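Local coordinates for Peptide:N-glycosidase F (Elizabethkingia meningoseptica, PDB 3PMS), which catalyses the hydrolytic release of asparagine-linked glycans from glycoproteins and glycopeptides, as a peptide:N-glycosidase of jelly-roll fold, at residues Asn223-Gln228 with Asp265-Ser270. Residues are numbered along the deposited sequence; the frame is centred on the assembly and turned at random.
Sequences NTFQHQ and DVLNNS
The aromatic ring of Phe225 lies between Asp265 and its own neighbour Thr224. Asp265 CB stands almost straight above the ring centre, 3.4 Å from the centroid, a CH-pi contact over the middle of one face, while Thr224 CG2 covers the opposite face 3.6 Å above the plane. At the edge, Val266 O approaches Phe225 CZ to 3.4 Å near the ring plane, where the ring hydrogens are expected to be slightly positive. Leu267 CD2 meets the neighbouring Phe225 CE2 at 4.1 Å. The Asp265 carboxylate continues the stack toward the root of the phenylalanine, tilted 18° from the ring, with OD1 3.6 Å from Phe225 CB. With its CG anti to the carbonyl carbon (chi1 -61°), Asp265 can send OD2 on to His227. There the carboxylate meets the imidazole at its edge, the two planes nearly coplanar: His227 NE2 donates to the syn lone pair of Asp265 OD2 over 2.7 Å, nearly straight at 170°. Since ND1 is hydrogen-bonded to Tyr280 OH, both ring nitrogens are held, which fixes the rotation of the buried imidazole. One aspartate thus serves two neighbours, its methylene packing on phenylalanine and its carboxylate accepting from histidine. Strand 222-229 carries a classic beta bulge here, Thr224 and Phe225 sharing Ile217 of strand 213-219 as partner, beside the Thr224 methyl that covers the ring. Strands 222-229 and 263-266 are outermost in different antiparallel sheets; the hydrogen bond and most of the packing between them come from side chains, consistent with two facing sheets of the jelly-roll beta sandwich meeting at their edges.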
loop_
_atom_site.group_PDB
_atom_site.type_symbol
_atom_site.label_atom_id
_atom_site.label_comp_id
_atom_site.label_asym_id
_atom_site.label_seq_id
_atom_site.Cartn_x
_atom_site.Cartn_y
_atom_site.Cartn_z
ATOM N N ASN A 223 -23.109 -4.046 3.487
ATOM C CA ASN A 223 -21.892 -4.785 3.234
ATOM C C ASN A 223 -21.781 -5.136 1.777
ATOM O O ASN A 223 -22.686 -5.776 1.192
ATOM C CB ASN A 223 -21.898 -6.022 4.065
ATOM C CG ASN A 223 -21.750 -5.754 5.498
ATOM O OD1 ASN A 223 -21.502 -4.647 5.966
ATOM N ND2 ASN A 223 -21.852 -6.853 6.258
ATOM N N THR A 224 -20.707 -4.669 1.137
ATOM C CA THR A 224 -20.574 -4.693 -0.335
ATOM C C THR A 224 -19.355 -5.487 -0.865
ATOM O O THR A 224 -19.445 -6.234 -1.867
ATOM C CB THR A 224 -20.609 -3.270 -0.864
ATOM O OG1 THR A 224 -21.842 -2.705 -0.476
ATOM C CG2 THR A 224 -20.543 -3.185 -2.404
ATOM N N PHE A 225 -18.187 -5.223 -0.269
ATOM C CA PHE A 225 -16.956 -5.840 -0.712
ATOM C C PHE A 225 -16.277 -6.597 0.424
ATOM O O PHE A 225 -16.256 -6.106 1.545
ATOM C CB PHE A 225 -15.969 -4.790 -1.236
ATOM C CG PHE A 225 -16.566 -3.829 -2.258
ATOM C CD1 PHE A 225 -16.861 -4.284 -3.533
ATOM C CD2 PHE A 225 -16.734 -2.508 -1.945
ATOM C CE1 PHE A 225 -17.348 -3.396 -4.500
ATOM C CE2 PHE A 225 -17.207 -1.588 -2.922
ATOM C CZ PHE A 225 -17.547 -2.078 -4.144
ATOM N N GLN A 226 -15.805 -7.789 0.118
ATOM C CA GLN A 226 -15.063 -8.607 1.118
ATOM C C GLN A 226 -13.600 -8.641 0.742
ATOM O O GLN A 226 -13.235 -8.870 -0.430
ATOM C CB GLN A 226 -15.619 -10.047 1.207
ATOM C CG GLN A 226 -16.954 -10.109 1.888
ATOM C CD GLN A 226 -17.497 -11.522 2.008
ATOM O OE1 GLN A 226 -16.923 -12.494 1.511
ATOM N NE2 GLN A 226 -18.619 -11.633 2.702
ATOM N N HIS A 227 -12.746 -8.511 1.770
ATOM C CA HIS A 227 -11.291 -8.624 1.648
ATOM C C HIS A 227 -10.815 -9.847 2.437
ATOM O O HIS A 227 -10.808 -9.821 3.652
ATOM C CB HIS A 227 -10.617 -7.354 2.191
ATOM C CG HIS A 227 -10.864 -6.142 1.346
ATOM N ND1 HIS A 227 -10.424 -4.893 1.718
ATOM C CD2 HIS A 227 -11.399 -6.009 0.098
ATOM C CE1 HIS A 227 -10.761 -4.038 0.759
ATOM N NE2 HIS A 227 -11.369 -4.677 -0.220
ATOM N N GLN A 228 -10.550 -10.926 1.741
ATOM C CA GLN A 228 -10.010 -12.134 2.333
ATOM C C GLN A 228 -8.487 -11.978 2.487
ATOM O O GLN A 228 -7.782 -11.763 1.466
ATOM C CB GLN A 228 -10.328 -13.307 1.467
ATOM C CG GLN A 228 -9.794 -14.612 2.066
ATOM C CD GLN A 228 -10.078 -15.803 1.150
ATOM O OE1 GLN A 228 -9.175 -16.298 0.492
ATOM N NE2 GLN A 228 -11.349 -16.165 1.019
ATOM N N ASP A 265 -11.945 -2.468 -5.795
ATOM C CA ASP A 265 -13.401 -2.682 -5.615
ATOM C C ASP A 265 -14.144 -1.644 -6.404
ATOM O O ASP A 265 -14.092 -0.447 -6.103
ATOM C CB ASP A 265 -13.799 -2.615 -4.143
ATOM C CG ASP A 265 -13.102 -3.711 -3.280
ATOM O OD1 ASP A 265 -13.238 -4.877 -3.651
ATOM O OD2 ASP A 265 -12.444 -3.311 -2.294
ATOM N N VAL A 266 -14.891 -2.086 -7.425
ATOM C CA VAL A 266 -15.534 -1.115 -8.355
ATOM C C VAL A 266 -16.900 -0.746 -7.812
ATOM O O VAL A 266 -17.728 -1.623 -7.460
ATOM C CB VAL A 266 -15.623 -1.735 -9.741
ATOM C CG1 VAL A 266 -16.397 -0.778 -10.694
ATOM C CG2 VAL A 266 -14.271 -2.009 -10.272
ATOM N N LEU A 267 -17.158 0.542 -7.720
ATOM C CA LEU A 267 -18.340 1.120 -7.092
ATOM C C LEU A 267 -19.461 1.166 -8.105
ATOM O O LEU A 267 -19.234 1.331 -9.297
ATOM C CB LEU A 267 -18.091 2.538 -6.606
ATOM C CG LEU A 267 -17.106 2.609 -5.429
ATOM C CD1 LEU A 267 -16.482 3.963 -5.265
ATOM C CD2 LEU A 267 -17.853 2.234 -4.098
ATOM N N ASN A 268 -20.677 1.010 -7.594
ATOM C CA ASN A 268 -21.890 1.137 -8.444
ATOM C C ASN A 268 -22.048 2.523 -9.000
ATOM O O ASN A 268 -21.931 3.505 -8.275
ATOM C CB ASN A 268 -23.107 0.792 -7.602
ATOM C CG ASN A 268 -24.324 0.398 -8.475
ATOM O OD1 ASN A 268 -24.622 -0.777 -8.649
ATOM N ND2 ASN A 268 -24.932 1.360 -9.071
ATOM N N ASN A 269 -22.361 2.608 -10.297
ATOM C CA ASN A 269 -22.482 3.925 -10.941
ATOM C C ASN A 269 -23.660 4.776 -10.458
ATOM O O ASN A 269 -23.701 5.997 -10.603
ATOM C CB ASN A 269 -22.589 3.709 -12.471
ATOM C CG ASN A 269 -21.276 3.395 -13.123
ATOM O OD1 ASN A 269 -21.217 2.797 -14.243
ATOM N ND2 ASN A 269 -20.210 3.723 -12.430
ATOM N N SER A 270 -24.588 4.142 -9.763
ATOM C CA SER A 270 -25.668 4.853 -9.109
ATOM C C SER A 270 -25.149 5.870 -8.111
ATOM O O SER A 270 -25.859 6.807 -7.750
ATOM C CB SER A 270 -26.617 3.850 -8.399
ATOM O OG SER A 270 -26.030 3.352 -7.178
#